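Local coordinates for protein dihydrodipicolinate synthase (Rhodopseudomonas palustris, PDB 3DZ1) that probably acts as a pyruvate-dependent lyase of the DapA family, making 4-hydroxy-tetrahydrodipicolinate on the route to lysine, at residues D28-A39 with V66-M77. Sequence-based numbering, arbitrary orientation.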
loop_
_atom_site.group_PDB
_atom_site.type_symbol
_atom_site.label_atom_id
_atom_site.label_comp_id
_atom_site.label_asym_id
_atom_site.label_seq_id
_atom_site.Cartn_x
_atom_site.Cartn_y
_atom_site.Cartn_z
ATOM N N ASP A 28 -29.597 14.343 18.187
ATOM C CA ASP A 28 -30.758 13.499 17.897
ATOM C C ASP A 28 -31.894 14.185 17.150
ATOM O O ASP A 28 -32.602 13.550 16.365
ATOM C CB ASP A 28 -31.301 12.887 19.190
ATOM C CG ASP A 28 -30.377 11.834 19.765
ATOM O OD1 ASP A 28 -30.022 10.891 19.029
ATOM O OD2 ASP A 28 -30.009 11.947 20.951
ATOM N N VAL A 29 -32.077 15.474 17.405
ATOM C CA VAL A 29 -33.121 16.234 16.738
ATOM C C VAL A 29 -32.865 16.210 15.230
ATOM O O VAL A 29 -33.791 16.048 14.434
ATOM C CB VAL A 29 -33.133 17.697 17.228
ATOM C CG1 VAL A 29 -34.239 18.470 16.540
ATOM C CG2 VAL A 29 -33.317 17.735 18.738
ATOM N N SER A 30 -31.601 16.377 14.851
ATOM C CA SER A 30 -31.212 16.375 13.444
ATOM C C SER A 30 -31.315 14.985 12.826
ATOM O O SER A 30 -31.590 14.852 11.632
ATOM C CB SER A 30 -29.791 16.918 13.287
ATOM O OG SER A 30 -29.780 18.327 13.450
ATOM N N ILE A 31 -31.089 13.948 13.625
ATOM C CA ILE A 31 -31.213 12.591 13.107
ATOM C C ILE A 31 -32.659 12.392 12.653
ATOM O O ILE A 31 -32.910 11.854 11.578
ATOM C CB ILE A 31 -30.849 11.533 14.176
ATOM C CG1 ILE A 31 -29.336 11.547 14.413
ATOM C CG2 ILE A 31 -31.304 10.147 13.725
ATOM C CD1 ILE A 31 -28.868 10.609 15.504
ATOM N N ASP A 32 -33.612 12.855 13.460
ATOM C CA ASP A 32 -35.023 12.715 13.108
ATOM C C ASP A 32 -35.361 13.581 11.897
ATOM O O ASP A 32 -36.096 13.163 11.005
ATOM C CB ASP A 32 -35.930 13.119 14.279
ATOM C CG ASP A 32 -35.662 12.318 15.541
ATOM O OD1 ASP A 32 -35.367 11.108 15.444
ATOM O OD2 ASP A 32 -35.769 12.903 16.641
ATOM N N ARG A 33 -34.826 14.796 11.879
ATOM C CA ARG A 33 -35.067 15.730 10.789
ATOM C C ARG A 33 -34.536 15.167 9.466
ATOM O O ARG A 33 -35.197 15.261 8.426
ATOM C CB ARG A 33 -34.392 17.062 11.111
ATOM C CG ARG A 33 -34.702 18.191 10.156
ATOM C CD ARG A 33 -33.945 19.428 10.594
ATOM N NE ARG A 33 -34.298 19.816 11.953
ATOM C CZ ARG A 33 -33.424 20.211 12.873
ATOM N NH1 ARG A 33 -32.128 20.269 12.592
ATOM N NH2 ARG A 33 -33.849 20.558 14.079
ATOM N N LEU A 34 -33.336 14.594 9.507
ATOM C CA LEU A 34 -32.739 13.997 8.315
ATOM C C LEU A 34 -33.595 12.832 7.838
ATOM O O LEU A 34 -33.888 12.711 6.651
ATOM C CB LEU A 34 -31.328 13.478 8.618
ATOM C CG LEU A 34 -30.162 14.457 8.496
ATOM C CD1 LEU A 34 -28.872 13.776 8.935
ATOM C CD2 LEU A 34 -30.056 14.932 7.052
ATOM N N THR A 35 -33.992 11.978 8.775
ATOM C CA THR A 35 -34.804 10.816 8.449
ATOM C C THR A 35 -36.126 11.204 7.799
ATOM O O THR A 35 -36.529 10.606 6.798
ATOM C CB THR A 35 -35.101 9.969 9.702
ATOM O OG1 THR A 35 -33.867 9.557 10.304
ATOM C CG2 THR A 35 -35.909 8.732 9.324
ATOM N N ASP A 36 -36.806 12.195 8.373
ATOM C CA ASP A 36 -38.088 12.650 7.829
ATOM C C ASP A 36 -37.890 13.178 6.420
ATOM O O ASP A 36 -38.731 12.979 5.536
ATOM C CB ASP A 36 -38.687 13.759 8.700
ATOM C CG ASP A 36 -39.071 13.272 10.081
ATOM O OD1 ASP A 36 -39.301 12.054 10.241
ATOM O OD2 ASP A 36 -39.156 14.111 11.003
ATOM N N PHE A 37 -36.772 13.870 6.227
ATOM C CA PHE A 37 -36.417 14.438 4.936
ATOM C C PHE A 37 -36.280 13.338 3.884
ATOM O O PHE A 37 -36.915 13.390 2.826
ATOM C CB PHE A 37 -35.096 15.204 5.049
ATOM C CG PHE A 37 -34.567 15.687 3.729
ATOM C CD1 PHE A 37 -35.221 16.698 3.031
ATOM C CD2 PHE A 37 -33.440 15.103 3.166
ATOM C CE1 PHE A 37 -34.760 17.117 1.786
ATOM C CE2 PHE A 37 -32.971 15.516 1.922
ATOM C CZ PHE A 37 -33.632 16.524 1.231
ATOM N N TYR A 38 -35.443 12.345 4.171
ATOM C CA TYR A 38 -35.235 11.242 3.234
ATOM C C TYR A 38 -36.548 10.580 2.816
ATOM O O TYR A 38 -36.742 10.251 1.645
ATOM C CB TYR A 38 -34.321 10.175 3.843
ATOM C CG TYR A 38 -32.939 10.655 4.230
ATOM C CD1 TYR A 38 -32.204 11.494 3.391
ATOM C CD2 TYR A 38 -32.341 10.220 5.414
ATOM C CE1 TYR A 38 -30.902 11.885 3.722
ATOM C CE2 TYR A 38 -31.047 10.603 5.753
ATOM C CZ TYR A 38 -30.333 11.432 4.905
ATOM O OH TYR A 38 -29.047 11.794 5.238
ATOM N N ALA A 39 -37.439 10.363 3.780
ATOM C CA ALA A 39 -38.721 9.735 3.486
ATOM C C ALA A 39 -39.563 10.661 2.619
ATOM O O ALA A 39 -40.158 10.235 1.627
ATOM C CB ALA A 39 -39.463 9.423 4.776
ATOM N N VAL A 66 -27.201 5.668 17.905
ATOM C CA VAL A 66 -27.415 6.338 16.628
ATOM C C VAL A 66 -28.168 5.423 15.667
ATOM O O VAL A 66 -29.194 5.808 15.102
ATOM C CB VAL A 66 -26.075 6.753 15.992
ATOM C CG1 VAL A 66 -26.314 7.366 14.619
ATOM C CG2 VAL A 66 -25.362 7.752 16.897
ATOM N N ALA A 67 -27.657 4.209 15.491
ATOM C CA ALA A 67 -28.290 3.250 14.600
ATOM C C ALA A 67 -29.743 3.048 15.006
ATOM O O ALA A 67 -30.632 3.012 14.154
ATOM C CB ALA A 67 -27.549 1.928 14.645
ATOM N N THR A 68 -29.982 2.920 16.310
ATOM C CA THR A 68 -31.335 2.712 16.827
ATOM C C THR A 68 -32.250 3.905 16.565
ATOM O O THR A 68 -33.406 3.735 16.174
ATOM C CB THR A 68 -31.323 2.428 18.345
ATOM O OG1 THR A 68 -30.545 1.257 18.607
ATOM C CG2 THR A 68 -32.732 2.195 18.855
ATOM N N ARG A 69 -31.732 5.110 16.776
ATOM C CA ARG A 69 -32.516 6.322 16.552
ATOM C C ARG A 69 -33.033 6.346 15.116
ATOM O O ARG A 69 -34.213 6.618 14.874
ATOM C CB ARG A 69 -31.656 7.564 16.804
ATOM C CG ARG A 69 -32.429 8.877 16.766
ATOM C CD ARG A 69 -33.020 9.197 18.125
ATOM N NE ARG A 69 -33.843 10.406 18.107
ATOM C CZ ARG A 69 -34.322 10.994 19.199
ATOM N NH1 ARG A 69 -34.054 10.488 20.394
ATOM N NH2 ARG A 69 -35.079 12.076 19.098
ATOM N N PHE A 70 -32.142 6.065 14.165
ATOM C CA PHE A 70 -32.499 6.048 12.746
ATOM C C PHE A 70 -33.499 4.945 12.417
ATOM O O PHE A 70 -34.465 5.168 11.682
ATOM C CB PHE A 70 -31.249 5.852 11.881
ATOM C CG PHE A 70 -30.498 7.122 11.586
ATOM C CD1 PHE A 70 -31.055 8.101 10.771
ATOM C CD2 PHE A 70 -29.220 7.326 12.098
ATOM C CE1 PHE A 70 -30.348 9.265 10.466
ATOM C CE2 PHE A 70 -28.507 8.486 11.799
ATOM C CZ PHE A 70 -29.071 9.455 10.981
ATOM N N ILE A 71 -33.254 3.751 12.948
ATOM C CA ILE A 71 -34.131 2.618 12.697
ATOM C C ILE A 71 -35.559 2.898 13.166
ATOM O O ILE A 71 -36.520 2.666 12.429
ATOM C CB ILE A 71 -33.604 1.340 13.390
ATOM C CG1 ILE A 71 -32.258 0.940 12.780
ATOM C CG2 ILE A 71 -34.595 0.197 13.214
ATOM C CD1 ILE A 71 -31.584 -0.227 13.473
ATOM N N LYS A 72 -35.694 3.412 14.382
ATOM C CA LYS A 72 -37.010 3.700 14.938
ATOM C C LYS A 72 -37.749 4.829 14.226
ATOM O O LYS A 72 -38.979 4.833 14.168
ATOM C CB LYS A 72 -36.882 4.027 16.427
ATOM C CG LYS A 72 -36.291 2.894 17.254
ATOM C CD LYS A 72 -37.133 1.636 17.142
ATOM C CE LYS A 72 -36.587 0.522 18.015
ATOM N NZ LYS A 72 -37.428 -0.701 17.908
ATOM N N ARG A 73 -37.000 5.779 13.677
ATOM C CA ARG A 73 -37.600 6.920 12.993
ATOM C C ARG A 73 -38.059 6.607 11.566
ATOM O O ARG A 73 -39.108 7.085 11.126
ATOM C CB ARG A 73 -36.607 8.087 12.966
ATOM C CG ARG A 73 -37.186 9.403 12.474
ATOM C CD ARG A 73 -38.090 10.025 13.519
ATOM N NE ARG A 73 -38.640 11.303 13.078
ATOM C CZ ARG A 73 -39.327 12.127 13.863
ATOM N NH1 ARG A 73 -39.546 11.806 15.130
ATOM N NH2 ARG A 73 -39.795 13.270 13.382
ATOM N N ALA A 74 -37.274 5.813 10.845
ATOM C CA ALA A 74 -37.601 5.457 9.464
ATOM C C ALA A 74 -38.581 4.289 9.382
ATOM O O ALA A 74 -38.278 3.247 8.806
ATOM C CB ALA A 74 -36.327 5.120 8.698
ATOM N N LYS A 75 -39.766 4.478 9.945
ATOM C CA LYS A 75 -40.787 3.437 9.959
ATOM C C LYS A 75 -41.207 2.918 8.578
ATOM O O LYS A 75 -41.547 1.743 8.434
ATOM C CB LYS A 75 -42.020 3.946 10.713
ATOM C CG LYS A 75 -41.717 4.445 12.120
ATOM C CD LYS A 75 -42.963 4.997 12.802
ATOM C CE LYS A 75 -43.576 6.148 12.007
ATOM N NZ LYS A 75 -44.796 6.709 12.660
ATOM N N SER A 76 -41.178 3.785 7.567
ATOM C CA SER A 76 -41.585 3.397 6.216
ATOM C C SER A 76 -40.431 3.095 5.261
ATOM O O SER A 76 -40.650 2.900 4.064
ATOM C CB SER A 76 -42.455 4.495 5.599
ATOM O OG SER A 76 -41.703 5.685 5.413
HETATM N N MSE A 77 -39.208 3.059 5.782
HETATM C CA MSE A 77 -38.041 2.786 4.950
HETATM C C MSE A 77 -37.169 1.681 5.536
HETATM O O MSE A 77 -37.202 1.416 6.735
HETATM C CB MSE A 77 -37.189 4.048 4.797
HETATM C CG MSE A 77 -37.893 5.212 4.137
HETATM SE SE MSE A 77 -36.703 6.725 3.977
HETATM C CE MSE A 77 -36.567 7.198 5.851
HETATM O O HOH W 1 -37.824 9.969 17.127
#
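Val66 CG1 touches Ile31 CD1 at 4.2 Å. One turn on, Arg69 grips the Asp32 carboxylate side-on: NH2 meets the syn lone pair of OD2 nearly straight (172°). NE takes OD1 at 3.1 Å, syn but tilted out of the carboxylate plane. Asp28 CB lies over the guanidinium face, its carboxylate stacked there in a long salt bridge at which no N-H points. With an alanine in place of Arg69, Asp32 would probably lose both N-H partners and Asp28 the positive charge it stacks on. Phe70 offers its ring face to Ile31 CG2, a CH-pi contact 3.4 Å from the centroid; Thr35 OG1 sits at the ring edge, bonded back to Ile31 O. The pair are successive outer helices of the (beta/alpha)8 TIM barrel, crossing at -39°, and Phe70 also reaches strand 45-48. Arg73 repeats the side-on grip, its CG packed on Thr35 and the chain then bent at chi2 (74°) toward Asp36: NH2 bonds Asp36 OD2 at 2.6 Å and NE bonds OD1, with Asp32 CB over the guanidinium face. A water links Arg73 NH1 to Asp32 OD1. Ala74 CB packs on Thr35 CG2. Selenomethionine Met77 lays SE against Ala39 CA, and its chi3 bend carries CE near Thr35 O.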